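Local coordinates for TatD-related deoxyribonuclease (Thermotoga maritima, PDB 1J6O), which probably acts as a metal-dependent DNA nuclease of the TatD family, a TIM-barrel hydrolase acting on ester bonds, at residues D59-S64 and D95-A100; I41-N46 and N258-F263; E124-A129 and E154-K159. All coordinates share one frame; numbering follows the deposited sequence.

Contact 1: residues D59-S64 and D95-A100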
# COMPACT_ATOMS: atom_id res chain seq x y z
N ASP A 59 -1.76 -7.23 15.67
CA ASP A 59 -2.33 -8.38 16.35
C ASP A 59 -2.96 -9.33 15.36
O ASP A 59 -2.83 -10.55 15.50
CB ASP A 59 -3.34 -7.94 17.41
CG ASP A 59 -2.64 -7.43 18.66
OD1 ASP A 59 -1.41 -7.59 18.73
OD2 ASP A 59 -3.31 -6.89 19.57
N LEU A 60 -3.60 -8.78 14.34
CA LEU A 60 -4.23 -9.66 13.36
C LEU A 60 -3.17 -10.38 12.50
O LEU A 60 -3.32 -11.57 12.20
CB LEU A 60 -5.14 -8.85 12.45
CG LEU A 60 -5.85 -9.61 11.32
CD1 LEU A 60 -6.71 -10.74 11.90
CD2 LEU A 60 -6.70 -8.60 10.54
N SER A 61 -2.12 -9.67 12.11
CA SER A 61 -1.07 -10.27 11.28
C SER A 61 -0.44 -11.44 12.01
O SER A 61 -0.03 -12.41 11.39
CB SER A 61 0.02 -9.26 10.93
OG SER A 61 0.83 -9.00 12.05
N LYS A 62 -0.38 -11.35 13.33
CA LYS A 62 0.21 -12.45 14.07
C LYS A 62 -0.63 -13.73 14.05
O LYS A 62 -0.15 -14.79 14.46
CB LYS A 62 0.53 -11.98 15.51
CG LYS A 62 1.77 -11.05 15.50
CD LYS A 62 1.94 -10.19 16.75
CE LYS A 62 2.25 -11.01 17.99
NZ LYS A 62 3.54 -11.76 17.86
N THR A 63 -1.85 -13.68 13.53
CA THR A 63 -2.71 -14.87 13.47
C THR A 63 -2.65 -15.64 12.14
O THR A 63 -3.26 -16.70 12.00
CB THR A 63 -4.20 -14.52 13.68
OG1 THR A 63 -4.68 -13.77 12.55
CG2 THR A 63 -4.39 -13.72 14.96
N SER A 64 -1.92 -15.13 11.17
CA SER A 64 -1.85 -15.82 9.88
C SER A 64 -0.49 -15.72 9.27
O SER A 64 0.09 -14.64 9.26
CB SER A 64 -2.87 -15.21 8.91
OG SER A 64 -2.59 -15.58 7.56
N ASP A 95 8.52 -6.25 16.27
CA ASP A 95 7.90 -7.52 15.85
C ASP A 95 8.30 -7.84 14.40
O ASP A 95 8.22 -6.98 13.52
CB ASP A 95 6.37 -7.42 15.95
CG ASP A 95 5.69 -8.78 15.99
OD1 ASP A 95 5.69 -9.47 14.95
OD2 ASP A 95 5.19 -9.15 17.07
N GLU A 96 8.73 -9.08 14.15
CA GLU A 96 9.15 -9.47 12.80
C GLU A 96 8.03 -9.40 11.76
O GLU A 96 8.30 -9.36 10.56
CB GLU A 96 9.73 -10.89 12.80
CG GLU A 96 8.80 -11.94 13.38
N LYS A 97 6.78 -9.39 12.21
CA LYS A 97 5.65 -9.33 11.29
C LYS A 97 5.53 -7.95 10.64
O LYS A 97 4.84 -7.80 9.63
CB LYS A 97 4.36 -9.67 12.04
CG LYS A 97 4.11 -11.15 12.21
CD LYS A 97 3.71 -11.75 10.88
CE LYS A 97 3.04 -13.10 11.07
NZ LYS A 97 2.28 -13.47 9.87
N VAL A 98 6.19 -6.94 11.23
CA VAL A 98 6.14 -5.57 10.68
C VAL A 98 7.17 -5.46 9.56
O VAL A 98 8.40 -5.58 9.79
CB VAL A 98 6.40 -4.52 11.76
CG1 VAL A 98 6.48 -3.13 11.13
CG2 VAL A 98 5.25 -4.55 12.77
N VAL A 99 6.68 -5.21 8.35
CA VAL A 99 7.55 -5.12 7.18
C VAL A 99 7.60 -3.76 6.52
O VAL A 99 8.26 -3.58 5.49
CB VAL A 99 7.09 -6.15 6.11
CG1 VAL A 99 7.15 -7.58 6.69
CG2 VAL A 99 5.62 -5.87 5.72
N ALA A 100 6.92 -2.78 7.10
CA ALA A 100 6.92 -1.47 6.49
C ALA A 100 6.37 -0.46 7.47
O ALA A 100 5.83 -0.83 8.50
CB ALA A 100 6.02 -1.49 5.22
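Lys-97 lays its aliphatic chain across Ser-61, with CB 3.6 Å from the hydroxyl OG, and carries its ammonium on to the backbone beyond. The chain is bent at chi2 (-73°), which turns CD away from an extended course. Lys-97 CE then lies 3.2 Å from Ser-61 O, and NZ bonds to two carbonyls, Ser-61 O at 3.0 Å and Ser-64 O at 2.6 Å. Those oxygens belong to the first and last residues of a type I turn, so one ammonium clasps both ends of it. Neither bond lies flat in its carbonyl plane: NZ stands 36° above that of Ser-61 and is tilted 28° from that of Ser-64. The same nitrogen is also bonded to Ile-67 O and makes a cation-pi contact with Phe-68, a well-satisfied charge at a partly exposed position.

Closer to the surface, Lys-62 and Asp-95 meet tip to tip. The bends at chi3 and chi4 of Lys-62 bring NZ to 3.2 Å from Asp-95 OD2, on its syn lone pair, in a salt bridge. Asp-95 divides its work between two oxygens, because OD1 turns its anti lone pair to the backbone N of Lys-97 at 2.9 Å, closing an Asx turn. That bond ties the carboxylate to the turn leading into the strand, while OD2 faces Lys-62. The hydroxyl OG of Ser-61 bonds to Leu-58 O, and that of Ser-64 to Arg-66 N.

The contact joins two neighbouring helix-to-strand connections of the barrel, one running from helix 51-61 toward strand 67-71 and the other entering strand 98-107, where Lys-97, just ahead of the strand, and Val-99 within it pair through backbone bonds with Cys-69 of strand 67-71.

Contact 2: residues I41-N46 and N258-F263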
# COMPACT_ATOMS: atom_id res chain seq x y z
N ILE A 41 -4.02 -15.92 -3.29
CA ILE A 41 -3.44 -14.75 -2.66
C ILE A 41 -2.26 -15.29 -1.86
O ILE A 41 -2.46 -15.99 -0.86
CB ILE A 41 -4.43 -14.06 -1.68
CG1 ILE A 41 -5.67 -13.53 -2.42
CG2 ILE A 41 -3.70 -12.92 -0.95
CD1 ILE A 41 -5.37 -12.48 -3.50
N GLU A 42 -1.03 -14.99 -2.29
CA GLU A 42 0.16 -15.48 -1.59
C GLU A 42 0.34 -14.88 -0.20
O GLU A 42 0.73 -15.58 0.76
CB GLU A 42 1.36 -15.24 -2.46
CG GLU A 42 2.63 -15.80 -1.94
CD GLU A 42 3.72 -15.68 -2.96
OE1 GLU A 42 3.55 -16.25 -4.07
OE2 GLU A 42 4.73 -15.01 -2.67
N PHE A 43 0.15 -13.57 -0.09
CA PHE A 43 0.26 -12.88 1.21
C PHE A 43 -0.31 -11.51 1.04
O PHE A 43 -0.61 -11.07 -0.09
CB PHE A 43 1.71 -12.78 1.77
CG PHE A 43 2.64 -11.81 1.05
CD1 PHE A 43 3.41 -12.24 -0.03
CD2 PHE A 43 2.79 -10.49 1.50
CE1 PHE A 43 4.31 -11.37 -0.65
CE2 PHE A 43 3.70 -9.62 0.90
CZ PHE A 43 4.46 -10.05 -0.17
N VAL A 44 -0.55 -10.85 2.16
CA VAL A 44 -1.08 -9.50 2.07
C VAL A 44 -0.33 -8.64 3.06
O VAL A 44 0.23 -9.16 4.05
CB VAL A 44 -2.62 -9.40 2.40
CG1 VAL A 44 -3.40 -10.50 1.70
CG2 VAL A 44 -2.83 -9.36 3.89
N VAL A 45 -0.26 -7.34 2.78
CA VAL A 45 0.42 -6.44 3.69
C VAL A 45 -0.75 -5.67 4.31
O VAL A 45 -1.42 -4.91 3.61
CB VAL A 45 1.34 -5.47 2.98
CG1 VAL A 45 1.91 -4.47 4.03
CG2 VAL A 45 2.47 -6.22 2.25
N ASN A 46 -1.00 -5.91 5.60
CA ASN A 46 -2.11 -5.26 6.31
C ASN A 46 -1.58 -3.98 6.95
O ASN A 46 -0.70 -4.00 7.78
CB ASN A 46 -2.66 -6.23 7.34
CG ASN A 46 -4.08 -5.95 7.65
OD1 ASN A 46 -4.97 -6.18 6.81
ND2 ASN A 46 -4.33 -5.42 8.83
N ASN A 258 7.78 -8.37 -7.40
CA ASN A 258 8.02 -7.01 -6.93
C ASN A 258 7.64 -6.86 -5.46
O ASN A 258 8.37 -6.25 -4.66
CB ASN A 258 7.19 -6.01 -7.74
CG ASN A 258 7.74 -5.79 -9.13
OD1 ASN A 258 8.88 -6.17 -9.42
ND2 ASN A 258 6.95 -5.15 -9.99
N ALA A 259 6.47 -7.38 -5.10
CA ALA A 259 6.00 -7.30 -3.73
C ALA A 259 6.87 -8.10 -2.77
O ALA A 259 7.17 -7.65 -1.66
CB ALA A 259 4.53 -7.74 -3.65
N ARG A 260 7.31 -9.28 -3.21
CA ARG A 260 8.16 -10.12 -2.37
C ARG A 260 9.48 -9.41 -2.09
O ARG A 260 9.98 -9.39 -0.95
CB ARG A 260 8.51 -11.43 -3.10
CG ARG A 260 7.42 -12.50 -3.15
CD ARG A 260 7.92 -13.65 -4.03
NE ARG A 260 6.91 -14.68 -4.25
CZ ARG A 260 7.02 -15.63 -5.17
NH1 ARG A 260 8.10 -15.69 -5.95
NH2 ARG A 260 6.03 -16.50 -5.36
N ARG A 261 10.06 -8.85 -3.13
CA ARG A 261 11.32 -8.16 -2.98
C ARG A 261 11.25 -6.97 -2.03
O ARG A 261 12.11 -6.79 -1.17
CB ARG A 261 11.82 -7.69 -4.34
CG ARG A 261 13.19 -7.04 -4.31
CD ARG A 261 13.57 -6.46 -5.67
NE ARG A 261 12.76 -5.29 -6.01
CZ ARG A 261 11.87 -5.26 -6.99
NH1 ARG A 261 11.66 -6.34 -7.75
NH2 ARG A 261 11.18 -4.15 -7.22
N ILE A 262 10.20 -6.18 -2.17
CA ILE A 262 10.05 -5.00 -1.32
C ILE A 262 9.77 -5.26 0.15
O ILE A 262 10.44 -4.74 1.04
CB ILE A 262 8.91 -4.09 -1.87
CG1 ILE A 262 9.35 -3.46 -3.19
CG2 ILE A 262 8.59 -2.97 -0.89
CD1 ILE A 262 8.25 -2.69 -3.91
N PHE A 263 8.78 -6.10 0.39
CA PHE A 263 8.38 -6.42 1.74
C PHE A 263 8.96 -7.61 2.46
O PHE A 263 9.14 -7.56 3.68
CB PHE A 263 6.84 -6.55 1.73
CG PHE A 263 6.14 -5.29 1.29
CD1 PHE A 263 6.07 -4.20 2.14
CD2 PHE A 263 5.55 -5.21 0.04
CE1 PHE A 263 5.41 -3.04 1.75
CE2 PHE A 263 4.88 -4.06 -0.38
CZ PHE A 263 4.81 -2.97 0.48
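Glu-42 and Arg-260 meet as a side-on salt bridge. Arg-260 NE bonds to Glu-42 OE2 at 2.7 Å and its NH2 to Glu-42 OE1 at 2.8 Å, both nearly straight, and the carboxylate and guanidinium planes are 21° apart. Glu-42 CG leaves anti to the backbone N (chi1 -175°), its chain extended beyond. Phe-43 turns the edge of its ring to the helix, CZ lying 3.9 Å from Ala-259 O and CE1 4.1 Å from Arg-260 CG. Farther along, Val-45 sets CG2 over the centre of the Phe-263 ring, 3.9 Å from the centroid, a CH-pi contact; Ile-262 CG2 covers the opposite face.

Further out, Glu-42 OE1 accepts from His-12 of the histidine tag, and Phe-68 meets the Phe-43 ring at about a right angle. Val-14 and Thr-16 of strand 13-18 touch Ala-259, so the C-terminal helix packs across the first two strands of the TIM barrel.

An alanine at Glu-42 would probably leave the Arg-260 guanidinium without its charge partner and free to swing away from the strand. The chemistry is zoned: a paired charge at the partly exposed margin, and apolar packing inward, where Val-45 approaches the predicted metal ligand His-17.

Contact 3: residues E124-A129 and E154-K159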
# COMPACT_ATOMS: atom_id res chain seq x y z
N GLU A 124 8.62 12.68 9.96
CA GLU A 124 9.07 11.87 11.06
C GLU A 124 8.97 10.36 10.80
O GLU A 124 9.81 9.60 11.29
CB GLU A 124 8.32 12.27 12.33
CG GLU A 124 8.45 13.78 12.58
CD GLU A 124 8.03 14.24 13.96
OE1 GLU A 124 6.95 13.84 14.42
OE2 GLU A 124 8.79 15.03 14.59
N GLN A 125 7.99 9.94 10.02
CA GLN A 125 7.84 8.51 9.73
C GLN A 125 8.85 8.09 8.65
O GLN A 125 9.37 6.95 8.66
CB GLN A 125 6.42 8.21 9.31
CG GLN A 125 5.49 8.25 10.53
CD GLN A 125 4.05 8.00 10.17
OE1 GLN A 125 3.63 6.84 10.06
NE2 GLN A 125 3.29 9.06 9.99
N ILE A 126 9.13 8.99 7.72
CA ILE A 126 10.10 8.71 6.67
C ILE A 126 11.42 8.51 7.42
O ILE A 126 12.19 7.59 7.11
CB ILE A 126 10.23 9.91 5.71
CG1 ILE A 126 8.99 10.00 4.84
CG2 ILE A 126 11.52 9.80 4.90
CD1 ILE A 126 8.96 11.29 4.00
N GLU A 127 11.71 9.39 8.39
CA GLU A 127 12.96 9.26 9.15
C GLU A 127 13.02 7.95 9.92
O GLU A 127 14.10 7.32 10.02
CB GLU A 127 13.16 10.46 10.08
CG GLU A 127 13.26 11.73 9.27
CD GLU A 127 13.49 12.99 10.10
OE1 GLU A 127 12.78 13.21 11.10
OE2 GLU A 127 14.37 13.77 9.70
N LEU A 128 11.89 7.53 10.47
CA LEU A 128 11.89 6.27 11.21
C LEU A 128 12.15 5.10 10.25
O LEU A 128 12.90 4.17 10.57
CB LEU A 128 10.55 6.06 11.91
CG LEU A 128 10.40 4.69 12.59
CD1 LEU A 128 11.40 4.53 13.73
CD2 LEU A 128 8.99 4.55 13.11
N ALA A 129 11.51 5.12 9.08
CA ALA A 129 11.71 4.04 8.11
C ALA A 129 13.20 3.97 7.70
O ALA A 129 13.77 2.87 7.53
CB ALA A 129 10.82 4.26 6.89
N GLU A 154 15.22 13.72 2.01
CA GLU A 154 16.05 12.97 2.92
C GLU A 154 16.54 11.58 2.61
O GLU A 154 16.40 11.07 1.49
CB GLU A 154 15.48 13.02 4.34
CG GLU A 154 14.00 12.90 4.53
CD GLU A 154 13.64 13.40 5.92
OE1 GLU A 154 14.39 13.06 6.86
OE2 GLU A 154 12.64 14.13 6.07
N SER A 155 17.17 11.00 3.62
CA SER A 155 17.75 9.66 3.58
C SER A 155 16.68 8.56 3.63
O SER A 155 16.24 8.16 4.70
CB SER A 155 18.71 9.51 4.76
OG SER A 155 19.41 8.28 4.71
N LEU A 156 16.30 8.07 2.45
CA LEU A 156 15.30 7.02 2.36
C LEU A 156 15.84 5.61 2.58
O LEU A 156 17.03 5.35 2.38
CB LEU A 156 14.66 7.06 0.98
CG LEU A 156 13.99 8.38 0.65
CD1 LEU A 156 13.50 8.34 -0.78
CD2 LEU A 156 12.85 8.62 1.61
N PRO A 157 14.97 4.68 2.98
CA PRO A 157 15.40 3.30 3.21
C PRO A 157 15.85 2.71 1.88
O PRO A 157 15.38 3.17 0.82
CB PRO A 157 14.13 2.60 3.71
CG PRO A 157 13.24 3.72 4.16
CD PRO A 157 13.52 4.83 3.20
N GLU A 158 16.73 1.71 1.93
CA GLU A 158 17.26 1.03 0.74
C GLU A 158 16.12 0.74 -0.22
O GLU A 158 16.13 1.16 -1.38
CB GLU A 158 17.95 -0.28 1.14
CG GLU A 158 19.23 -0.09 1.96
CD GLU A 158 19.69 -1.38 2.65
OE1 GLU A 158 18.93 -2.37 2.64
OE2 GLU A 158 20.80 -1.38 3.21
N LYS A 159 15.13 -0.00 0.27
CA LYS A 159 13.95 -0.35 -0.52
C LYS A 159 13.03 0.81 -0.17
O LYS A 159 12.44 0.82 0.90
CB LYS A 159 13.32 -1.65 0.00
CG LYS A 159 14.20 -2.89 -0.07
CD LYS A 159 13.81 -3.75 -1.27
CE LYS A 159 14.70 -4.98 -1.38
NZ LYS A 159 14.68 -5.78 -0.13
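Glu-154 starts the segment by leaning its CG on Ile-126 CG2 at 4.0 Å, at the point where the TIM barrel leaves helix 144-153 and heads for strand 161-163. Its side chain crosses that of Glu-127 at about a right angle, the carboxylate planes 84° apart. Glu-154 OE1 sits 2.9 Å from Glu-127 OE2, and as both are acceptors this is a close approach of like charges rather than a bond. Such proximity would probably raise the pKa of at least one of the two acids.

Past Ser-155, Leu-156 brings its CD2 to 3.7 Å from Ile-126 CG2. This methyl, anti to the backbone N of Ile-126, is therefore shared between Glu-154 and Leu-156, while Ile-150 and Leu-151 of helix 144-153 add to the apolar patch around Ile-126.

Pro-157 then turns its ring to helix 115-132. In this way the connection after one barrel helix packs against the preceding helix of the barrel. The closest ring atom is Pro-157 CG, which lies 3.7 Å from Ala-129 CB and 3.5 Å from Ala-129 O.

Overall arrangement
Following the chain from the N terminus, contact 2 opens first, on strand 41-47, and closes last, on helix 248-264, so its span encloses both others. Within it, contact 1 runs from helix 51-61 to the start of strand 98-107 and is complete before contact 3 opens on helix 115-132; those two are in series, and none of the three cross. Contacts 1 and 3 join parts of the barrel close in sequence, whereas contact 2 brings the C-terminal helix back to the second strand. That helix also meets the other two directly: Phe-263 CE1 packs 3.9 Å from Ala-100 CB, and Arg-261 O lies 3.0 Å from Lys-159 NZ.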